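Local structure of ruler protein (Pseudomonas aeruginosa, 5CUK) at residues 57-62 against 89-94; 75-80 against 95-100; 14-19 against 40-45. The protein probably senses needle length as a molecular ruler of type III secretion, and this chain is its C-terminal SS domain, related to flagellar hook-length control proteins. One frame throughout, in Å; residues are numbered along the deposited sequence.

Contact 1: 57-62 against 89-94; sequences GQLQIE and PEQPVQ
Q58 and Q94 cross obliquely, with their amide planes 75° apart, so that the amide end of Q94 lies against the root of Q58: Q94 NE2 comes within 3.4 Å of Q58 CB. Q58 CG sits in the crowded position between the backbone N and the carbonyl carbon (chi1 80°), which keeps it also near the Q94 amide. Q60 approaches the same partner through methylene groups, and a water accepts from Q60 NE2 at 2.9 Å, with a weak, longer bond to Q94 OE1. Long amide side chains suit this face, since they pack through their methylenes, and Q60 and Q94 still reach a water. The other face is apolar: L59 CD2 faces V93 CG2 at 4.3 Å, and I61 CD1 touches V93 CG1 at 4.1 Å. Branched apolar residues suit L59 and I61 because helix 11-29 packs on them, I25 against L59 and V21 against I61. Between the two faces run the backbone bonds. L59 N gives to P92 O and Q94 N to L59 O, so L59 bonds to both neighbours of V93, as in parallel pairing. I61 N continues the ladder to Q94 O at 2.8 Å. V93 N turns instead to the side chain of Q85. Joined through the helices 67-75 and 77-87, the two neighbouring parallel strands form a beta-alpha-beta crossover at one border of the mixed sheet.

Contact 2: 75-80 against 95-100; sequences QARGEL and LTFNQQ
R77 reaches from the start of its helix to the backbone of L95, where NH1 donates to L95 O at 3.2 Å and NH2 adds a weak bond to the same oxygen. NH1 stands above the carbonyl plane, 43° out of it, while the oxygen lies near the guanidinium plane. F97 meets one face of that guanidinium with its CE2 atom: the two planes are 80° apart, and F97 CE2 is 3.6 Å from R77 CZ. Arginine suits this place because its rim can donate while its flat face packs on an aromatic ring. The chain is extended to CD and then bends, chi3 -77° placing NE beside the ring. Alongside, the contact is apolar, L80 CB lying 4.1 Å from L95 CD2 and L80 CD2 at the F97 ring edge, 4.2 Å from CE1. The helix turn that presents R77 and L80 is closed by L80 N to A76 O; A76, the first residue past helix 67-75, is also the N-cap of helix 77-87. Farther out, L70, L73 and Q74 of helix 67-75 pack on F97, L14 and L17 of helix 11-29 reach L80, and the T96 backbone pairs with I61 and I63 of strand 59-65.

Contact 3: 14-19 against 40-45; sequences LARLLD and VRLPQL
R16 leans on V40 and ends in a salt bridge to D19, its NH1 lying 2.9 Å from D19 OD2 three residues further on. The carboxylate carbon of D19 lies in the guanidinium plane at its edge. This bridge fixes the guanidinium against its own helix, beside V40, and should offset its charge. No hydrogen bond crosses to residues 40-45; the V40 methyl CG1 instead touches R16 at CG and along the guanidinium, at NE, CZ and NH2. The closest of these is R16 NE, 3.5 Å from V40 CG1, and the methyl stands oblique to the guanidinium. The chain bends at chi2 (81°), turning CD so that the following NE can reach that methyl. L42 supplies the second apolar support: its CD2 is 3.8 Å from R16 CG and 3.9 Å from the backbone N of L17, with L17 CB a little beyond. The 14-19 part of helix 11-29 lies against strand 40-42 and runs nearly antiparallel to it, at 164°, with the axes of these short segments 8.6 Å apart. The sheet is the mixed four-stranded one of the domain, and 35-42 is one of its outermost strands in this chain. An arginine suits the border of such an interface: CB and CG lie on L42 CD2, CG and the guanidinium against V40 CG1, and NH1 goes on to D19. V40 and L42 suit the buried side, packing also on V50 and V48 of the neighbouring strand. After the strand, D13 OD1 accepts hydrogen bonds from both Q44 N and L45 N, tying the turn to the same helix.

How the contacts relate
All three contacts reach one four-stranded sheet, at different places. Contact 3 is the most buried and lies on the outermost strand 35-42, whereas contacts 1 and 2 are partly buried and share the other outermost strand, 93-99. Contact 1 is strand against strand, held by backbone bonds; contacts 2 and 3 set a helix on the sheet, each with an arginine at its border and leucines in its buried part. In contact 2 the arginine bonds across to the strand, in contact 3 within its own helix. I61 and T96 join contacts 1 and 2, and L80 with L14 and L17 joins contacts 2 and 3. Contacts 1 and 3, on opposite sides of the chain's centre, do not touch.

Contact 1: 57-62 against 89-94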
loop_
_atom_site.group_PDB
_atom_site.type_symbol
_atom_site.label_atom_id
_atom_site.label_comp_id
_atom_site.label_asym_id
_atom_site.label_seq_id
_atom_site.Cartn_x
_atom_site.Cartn_y
_atom_site.Cartn_z
ATOM N N GLY A 57 -5.116 11.923 -12.653
ATOM C CA GLY A 57 -4.919 10.788 -13.551
ATOM C C GLY A 57 -4.400 9.502 -12.915
ATOM O O GLY A 57 -4.060 8.583 -13.642
ATOM N N GLN A 58 -4.349 9.432 -11.583
ATOM C CA GLN A 58 -3.721 8.285 -10.881
ATOM C C GLN A 58 -3.871 8.287 -9.364
ATOM O O GLN A 58 -4.039 9.336 -8.738
ATOM C CB GLN A 58 -2.222 8.212 -11.193
ATOM C CG GLN A 58 -1.332 9.186 -10.393
ATOM C CD GLN A 58 -1.535 10.647 -10.788
ATOM O OE1 GLN A 58 -1.351 11.033 -11.948
ATOM N NE2 GLN A 58 -1.907 11.464 -9.818
ATOM N N LEU A 59 -3.791 7.102 -8.767
ATOM C CA LEU A 59 -3.750 6.997 -7.330
ATOM C C LEU A 59 -2.433 6.384 -6.942
ATOM O O LEU A 59 -2.132 5.257 -7.340
ATOM C CB LEU A 59 -4.899 6.173 -6.797
ATOM C CG LEU A 59 -4.738 5.884 -5.294
ATOM C CD1 LEU A 59 -5.238 7.067 -4.468
ATOM C CD2 LEU A 59 -5.438 4.592 -4.881
ATOM N N GLN A 60 -1.645 7.147 -6.186
ATOM C CA GLN A 60 -0.306 6.748 -5.761
ATOM C C GLN A 60 -0.317 6.109 -4.394
ATOM O O GLN A 60 -0.899 6.656 -3.463
ATOM C CB GLN A 60 0.624 7.955 -5.746
ATOM C CG GLN A 60 1.052 8.382 -7.121
ATOM C CD GLN A 60 1.823 9.669 -7.093
ATOM O OE1 GLN A 60 1.325 10.683 -6.635
ATOM N NE2 GLN A 60 3.064 9.625 -7.534
ATOM N N ILE A 61 0.341 4.951 -4.278
ATOM C CA ILE A 61 0.442 4.197 -3.013
ATOM C C ILE A 61 1.906 3.915 -2.759
ATOM O O ILE A 61 2.598 3.347 -3.609
ATOM C CB ILE A 61 -0.353 2.874 -3.053
ATOM C CG1 ILE A 61 -1.822 3.169 -3.324
ATOM C CG2 ILE A 61 -0.182 2.046 -1.737
ATOM C CD1 ILE A 61 -2.603 2.003 -3.788
ATOM N N GLU A 62 2.383 4.350 -1.604
ATOM C CA GLU A 62 3.750 4.099 -1.181
ATOM C C GLU A 62 3.788 3.359 0.162
ATOM O O GLU A 62 3.111 3.739 1.117
ATOM C CB GLU A 62 4.511 5.407 -1.092
ATOM C CG GLU A 62 5.959 5.266 -0.696
ATOM C CD GLU A 62 6.546 6.618 -0.383
ATOM O OE1 GLU A 62 7.196 7.207 -1.274
ATOM O OE2 GLU A 62 6.331 7.111 0.753
ATOM N N PRO A 89 -10.454 0.207 -9.045
ATOM C CA PRO A 89 -10.484 0.176 -10.516
ATOM C C PRO A 89 -10.710 1.552 -11.145
ATOM O O PRO A 89 -10.543 1.697 -12.345
ATOM C CB PRO A 89 -11.666 -0.749 -10.823
ATOM C CG PRO A 89 -11.848 -1.550 -9.571
ATOM C CD PRO A 89 -11.547 -0.587 -8.467
ATOM N N GLU A 90 -11.034 2.550 -10.339
ATOM C CA GLU A 90 -11.406 3.873 -10.872
ATOM C C GLU A 90 -10.266 4.614 -11.564
ATOM O O GLU A 90 -10.509 5.430 -12.444
ATOM C CB GLU A 90 -11.949 4.757 -9.755
ATOM C CG GLU A 90 -13.226 4.242 -9.109
ATOM C CD GLU A 90 -12.963 3.278 -7.971
ATOM O OE1 GLU A 90 -11.895 2.629 -7.963
ATOM O OE2 GLU A 90 -13.837 3.174 -7.084
ATOM N N GLN A 91 -9.032 4.362 -11.132
ATOM C CA GLN A 91 -7.852 4.996 -11.722
ATOM C C GLN A 91 -6.666 4.049 -11.753
ATOM O O GLN A 91 -6.611 3.102 -10.965
ATOM C CB GLN A 91 -7.418 6.236 -10.950
ATOM C CG GLN A 91 -8.478 7.014 -10.224
ATOM C CD GLN A 91 -7.844 8.139 -9.444
ATOM O OE1 GLN A 91 -7.438 9.161 -10.013
ATOM N NE2 GLN A 91 -7.688 7.936 -8.140
ATOM N N PRO A 92 -5.704 4.306 -12.651
ATOM C CA PRO A 92 -4.434 3.584 -12.601
ATOM C C PRO A 92 -3.773 3.742 -11.239
ATOM O O PRO A 92 -3.757 4.843 -10.674
ATOM C CB PRO A 92 -3.604 4.259 -13.696
ATOM C CG PRO A 92 -4.604 4.719 -14.674
ATOM C CD PRO A 92 -5.779 5.180 -13.835
ATOM N N VAL A 93 -3.251 2.638 -10.703
ATOM C CA VAL A 93 -2.541 2.664 -9.434
ATOM C C VAL A 93 -1.038 2.767 -9.705
ATOM O O VAL A 93 -0.533 2.136 -10.613
ATOM C CB VAL A 93 -2.855 1.401 -8.573
ATOM C CG1 VAL A 93 -1.674 1.048 -7.665
ATOM C CG2 VAL A 93 -4.151 1.610 -7.768
ATOM N N GLN A 94 -0.331 3.575 -8.933
ATOM C CA GLN A 94 1.110 3.628 -9.030
ATOM C C GLN A 94 1.675 3.260 -7.670
ATOM O O GLN A 94 1.424 3.945 -6.674
ATOM C CB GLN A 94 1.579 4.997 -9.485
ATOM C CG GLN A 94 0.837 5.465 -10.754
ATOM C CD GLN A 94 1.450 6.711 -11.410
ATOM O OE1 GLN A 94 2.510 7.197 -10.990
ATOM N NE2 GLN A 94 0.795 7.209 -12.461
HETATM O O HOH W 1 4.295 7.022 -7.996
#

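Contact 2: 75-80 against 95-100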
loop_
_atom_site.group_PDB
_atom_site.type_symbol
_atom_site.label_atom_id
_atom_site.label_comp_id
_atom_site.label_asym_id
_atom_site.label_seq_id
_atom_site.Cartn_x
_atom_site.Cartn_y
_atom_site.Cartn_z
ATOM N N GLN A 75 10.078 -8.293 -4.015
ATOM C CA GLN A 75 9.981 -9.622 -4.620
ATOM C C GLN A 75 8.536 -9.928 -4.972
ATOM O O GLN A 75 8.263 -10.688 -5.900
ATOM C CB GLN A 75 10.540 -10.712 -3.697
ATOM C CG GLN A 75 12.004 -10.564 -3.452
ATOM C CD GLN A 75 12.546 -11.670 -2.573
ATOM O OE1 GLN A 75 11.917 -12.724 -2.395
ATOM N NE2 GLN A 75 13.708 -11.419 -1.978
ATOM N N ALA A 76 7.615 -9.334 -4.220
ATOM C CA ALA A 76 6.190 -9.540 -4.446
ATOM C C ALA A 76 5.503 -8.330 -5.120
ATOM O O ALA A 76 4.280 -8.252 -5.139
ATOM C CB ALA A 76 5.512 -9.853 -3.144
ATOM N N ARG A 77 6.284 -7.408 -5.669
ATOM C CA ARG A 77 5.732 -6.186 -6.293
ATOM C C ARG A 77 4.631 -6.441 -7.344
ATOM O O ARG A 77 3.575 -5.798 -7.316
ATOM C CB ARG A 77 6.862 -5.383 -6.923
ATOM C CG ARG A 77 6.407 -4.449 -8.039
ATOM C CD ARG A 77 7.576 -3.682 -8.621
ATOM N NE ARG A 77 7.982 -2.589 -7.745
ATOM C CZ ARG A 77 7.368 -1.406 -7.709
ATOM N NH1 ARG A 77 6.317 -1.152 -8.498
ATOM N NH2 ARG A 77 7.805 -0.469 -6.880
ATOM N N GLY A 78 4.868 -7.372 -8.269
ATOM C CA GLY A 78 3.862 -7.730 -9.259
ATOM C C GLY A 78 2.510 -8.166 -8.695
ATOM O O GLY A 78 1.443 -7.705 -9.151
ATOM N N GLU A 79 2.534 -9.066 -7.714
ATOM C CA GLU A 79 1.292 -9.494 -7.049
ATOM C C GLU A 79 0.639 -8.331 -6.296
ATOM O O GLU A 79 -0.586 -8.216 -6.205
ATOM C CB GLU A 79 1.553 -10.654 -6.064
ATOM C CG GLU A 79 0.352 -10.980 -5.142
ATOM C CD GLU A 79 0.705 -11.834 -3.893
ATOM O OE1 GLU A 79 -0.182 -12.576 -3.426
ATOM O OE2 GLU A 79 1.846 -11.768 -3.365
ATOM N N LEU A 80 1.468 -7.489 -5.709
ATOM C CA LEU A 80 0.921 -6.452 -4.868
ATOM C C LEU A 80 0.206 -5.378 -5.739
ATOM O O LEU A 80 -0.967 -5.088 -5.509
ATOM C CB LEU A 80 2.019 -5.846 -3.995
ATOM C CG LEU A 80 1.377 -4.994 -2.908
ATOM C CD1 LEU A 80 0.336 -5.819 -2.158
ATOM C CD2 LEU A 80 2.435 -4.431 -1.969
ATOM N N LEU A 95 2.408 2.148 -7.647
ATOM C CA LEU A 95 2.940 1.538 -6.431
ATOM C C LEU A 95 4.415 1.810 -6.278
ATOM O O LEU A 95 5.184 1.565 -7.185
ATOM C CB LEU A 95 2.711 0.024 -6.448
ATOM C CG LEU A 95 3.333 -0.726 -5.273
ATOM C CD1 LEU A 95 2.660 -0.313 -3.981
ATOM C CD2 LEU A 95 3.264 -2.247 -5.468
ATOM N N THR A 96 4.806 2.337 -5.129
ATOM C CA THR A 96 6.208 2.570 -4.846
ATOM C C THR A 96 6.587 2.115 -3.415
ATOM O O THR A 96 5.713 1.986 -2.539
ATOM C CB THR A 96 6.559 4.048 -5.009
ATOM O OG1 THR A 96 5.722 4.809 -4.142
ATOM C CG2 THR A 96 6.316 4.514 -6.444
ATOM N N PHE A 97 7.886 1.890 -3.194
ATOM C CA PHE A 97 8.418 1.472 -1.894
ATOM C C PHE A 97 9.467 2.440 -1.346
ATOM O O PHE A 97 10.220 3.056 -2.091
ATOM C CB PHE A 97 8.998 0.067 -1.999
ATOM C CG PHE A 97 8.014 -0.932 -2.473
ATOM C CD1 PHE A 97 6.962 -1.314 -1.663
ATOM C CD2 PHE A 97 8.105 -1.465 -3.746
ATOM C CE1 PHE A 97 6.010 -2.217 -2.110
ATOM C CE2 PHE A 97 7.160 -2.370 -4.195
ATOM C CZ PHE A 97 6.112 -2.745 -3.373
ATOM N N ASN A 98 9.490 2.577 -0.029
ATOM C CA ASN A 98 10.313 3.567 0.657
ATOM C C ASN A 98 10.945 2.893 1.872
ATOM O O ASN A 98 10.415 1.891 2.361
ATOM C CB ASN A 98 9.444 4.753 1.087
ATOM C CG ASN A 98 10.235 6.032 1.354
ATOM O OD1 ASN A 98 11.158 6.377 0.612
ATOM N ND2 ASN A 98 9.853 6.752 2.420
ATOM N N GLN A 99 12.047 3.439 2.386
ATOM C CA GLN A 99 12.626 2.908 3.609
ATOM C C GLN A 99 12.118 3.653 4.839
ATOM O O GLN A 99 11.880 4.846 4.798
ATOM C CB GLN A 99 14.151 2.935 3.555
ATOM C CG GLN A 99 14.744 1.680 4.200
ATOM C CD GLN A 99 16.246 1.778 4.451
ATOM O OE1 GLN A 99 17.037 1.940 3.517
ATOM N NE2 GLN A 99 16.648 1.635 5.713
ATOM N N GLN A 100 11.949 2.922 5.938
ATOM C CA GLN A 100 11.227 3.441 7.099
ATOM C C GLN A 100 11.703 4.824 7.554
ATOM O O GLN A 100 10.989 5.828 7.392
ATOM C CB GLN A 100 11.332 2.436 8.255
ATOM C CG GLN A 100 10.313 2.654 9.385
ATOM C CD GLN A 100 8.855 2.667 8.900
ATOM O OE1 GLN A 100 8.353 3.686 8.387
ATOM N NE2 GLN A 100 8.167 1.533 9.069
#

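Contact 3: 14-19 against 40-45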
loop_
_atom_site.group_PDB
_atom_site.type_symbol
_atom_site.label_atom_id
_atom_site.label_comp_id
_atom_site.label_asym_id
_atom_site.label_seq_id
_atom_site.Cartn_x
_atom_site.Cartn_y
_atom_site.Cartn_z
ATOM N N LEU A 14 -0.391 -9.885 3.175
ATOM C CA LEU A 14 -1.162 -9.375 2.048
ATOM C C LEU A 14 -2.520 -8.911 2.516
ATOM O O LEU A 14 -2.915 -7.772 2.275
ATOM C CB LEU A 14 -1.329 -10.439 0.972
ATOM C CG LEU A 14 -2.177 -10.041 -0.220
ATOM C CD1 LEU A 14 -1.580 -8.813 -0.840
ATOM C CD2 LEU A 14 -2.217 -11.168 -1.236
ATOM N N ALA A 15 -3.226 -9.788 3.221
ATOM C CA ALA A 15 -4.552 -9.448 3.720
ATOM C C ALA A 15 -4.560 -8.132 4.525
ATOM O O ALA A 15 -5.366 -7.246 4.249
ATOM C CB ALA A 15 -5.105 -10.600 4.560
ATOM N N ARG A 16 -3.664 -7.982 5.491
ATOM C CA ARG A 16 -3.723 -6.836 6.388
ATOM C C ARG A 16 -3.345 -5.583 5.608
ATOM O O ARG A 16 -3.970 -4.535 5.746
ATOM C CB ARG A 16 -2.819 -7.038 7.604
ATOM C CG ARG A 16 -2.733 -5.817 8.543
ATOM C CD ARG A 16 -3.915 -5.670 9.532
ATOM N NE ARG A 16 -4.030 -4.284 10.030
ATOM C CZ ARG A 16 -4.922 -3.393 9.586
ATOM N NH1 ARG A 16 -5.803 -3.738 8.661
ATOM N NH2 ARG A 16 -4.948 -2.150 10.065
ATOM N N LEU A 17 -2.360 -5.733 4.739
ATOM C CA LEU A 17 -1.916 -4.664 3.888
ATOM C C LEU A 17 -3.042 -4.137 2.990
ATOM O O LEU A 17 -3.264 -2.916 2.903
ATOM C CB LEU A 17 -0.737 -5.137 3.053
ATOM C CG LEU A 17 0.061 -4.071 2.339
ATOM C CD1 LEU A 17 0.174 -2.818 3.184
ATOM C CD2 LEU A 17 1.407 -4.613 2.038
ATOM N N LEU A 18 -3.758 -5.053 2.338
ATOM C CA LEU A 18 -4.835 -4.683 1.431
ATOM C C LEU A 18 -5.921 -3.953 2.193
ATOM O O LEU A 18 -6.372 -2.902 1.770
ATOM C CB LEU A 18 -5.409 -5.914 0.715
ATOM C CG LEU A 18 -4.524 -6.591 -0.353
ATOM C CD1 LEU A 18 -5.290 -7.675 -1.091
ATOM C CD2 LEU A 18 -4.017 -5.572 -1.397
ATOM N N ASP A 19 -6.349 -4.519 3.313
ATOM C CA ASP A 19 -7.290 -3.851 4.188
ATOM C C ASP A 19 -6.810 -2.426 4.598
ATOM O O ASP A 19 -7.568 -1.458 4.515
ATOM C CB ASP A 19 -7.535 -4.724 5.409
ATOM C CG ASP A 19 -8.643 -4.195 6.295
ATOM O OD1 ASP A 19 -9.725 -3.816 5.789
ATOM O OD2 ASP A 19 -8.431 -4.171 7.520
ATOM N N VAL A 40 0.889 0.551 10.098
ATOM C CA VAL A 40 0.281 -0.758 10.255
ATOM C C VAL A 40 1.306 -1.799 10.722
ATOM O O VAL A 40 2.426 -1.794 10.241
ATOM C CB VAL A 40 -0.320 -1.225 8.932
ATOM C CG1 VAL A 40 -1.239 -2.381 9.173
ATOM C CG2 VAL A 40 -1.051 -0.058 8.252
ATOM N N ARG A 41 0.931 -2.678 11.649
ATOM C CA ARG A 41 1.774 -3.842 11.938
ATOM C C ARG A 41 1.346 -4.990 11.033
ATOM O O ARG A 41 0.172 -5.383 10.984
ATOM C CB ARG A 41 1.706 -4.268 13.417
ATOM C CG ARG A 41 0.288 -4.394 13.969
ATOM C CD ARG A 41 0.168 -5.433 15.106
ATOM N NE ARG A 41 -1.181 -5.432 15.685
ATOM C CZ ARG A 41 -1.858 -6.527 16.028
ATOM N NH1 ARG A 41 -1.314 -7.729 15.864
ATOM N NH2 ARG A 41 -3.083 -6.422 16.535
ATOM N N LEU A 42 2.293 -5.486 10.259
ATOM C CA LEU A 42 2.049 -6.703 9.509
ATOM C C LEU A 42 2.588 -7.845 10.379
ATOM O O LEU A 42 3.625 -7.685 11.023
ATOM C CB LEU A 42 2.693 -6.627 8.122
ATOM C CG LEU A 42 2.251 -5.381 7.329
ATOM C CD1 LEU A 42 3.001 -5.290 6.027
ATOM C CD2 LEU A 42 0.746 -5.376 7.076
ATOM N N PRO A 43 1.854 -8.970 10.455
ATOM C CA PRO A 43 2.187 -10.022 11.417
ATOM C C PRO A 43 3.648 -10.414 11.347
ATOM O O PRO A 43 4.313 -10.456 12.386
ATOM C CB PRO A 43 1.300 -11.184 10.992
ATOM C CG PRO A 43 0.169 -10.570 10.317
ATOM C CD PRO A 43 0.700 -9.347 9.626
ATOM N N GLN A 44 4.165 -10.675 10.152
ATOM C CA GLN A 44 5.564 -11.059 10.117
ATOM C C GLN A 44 6.424 -9.940 9.552
ATOM O O GLN A 44 7.570 -9.815 9.953
ATOM C CB GLN A 44 5.765 -12.375 9.343
ATOM C CG GLN A 44 5.240 -13.631 10.086
ATOM C CD GLN A 44 5.912 -13.879 11.435
ATOM O OE1 GLN A 44 7.088 -13.565 11.630
ATOM N NE2 GLN A 44 5.159 -14.447 12.372
ATOM N N LEU A 45 5.880 -9.091 8.689
ATOM C CA LEU A 45 6.719 -8.047 8.108
ATOM C C LEU A 45 7.007 -6.842 9.014
ATOM O O LEU A 45 7.843 -5.997 8.676
ATOM C CB LEU A 45 6.108 -7.547 6.801
ATOM C CG LEU A 45 6.657 -8.221 5.541
ATOM C CD1 LEU A 45 6.115 -9.637 5.381
ATOM C CD2 LEU A 45 6.318 -7.367 4.339
#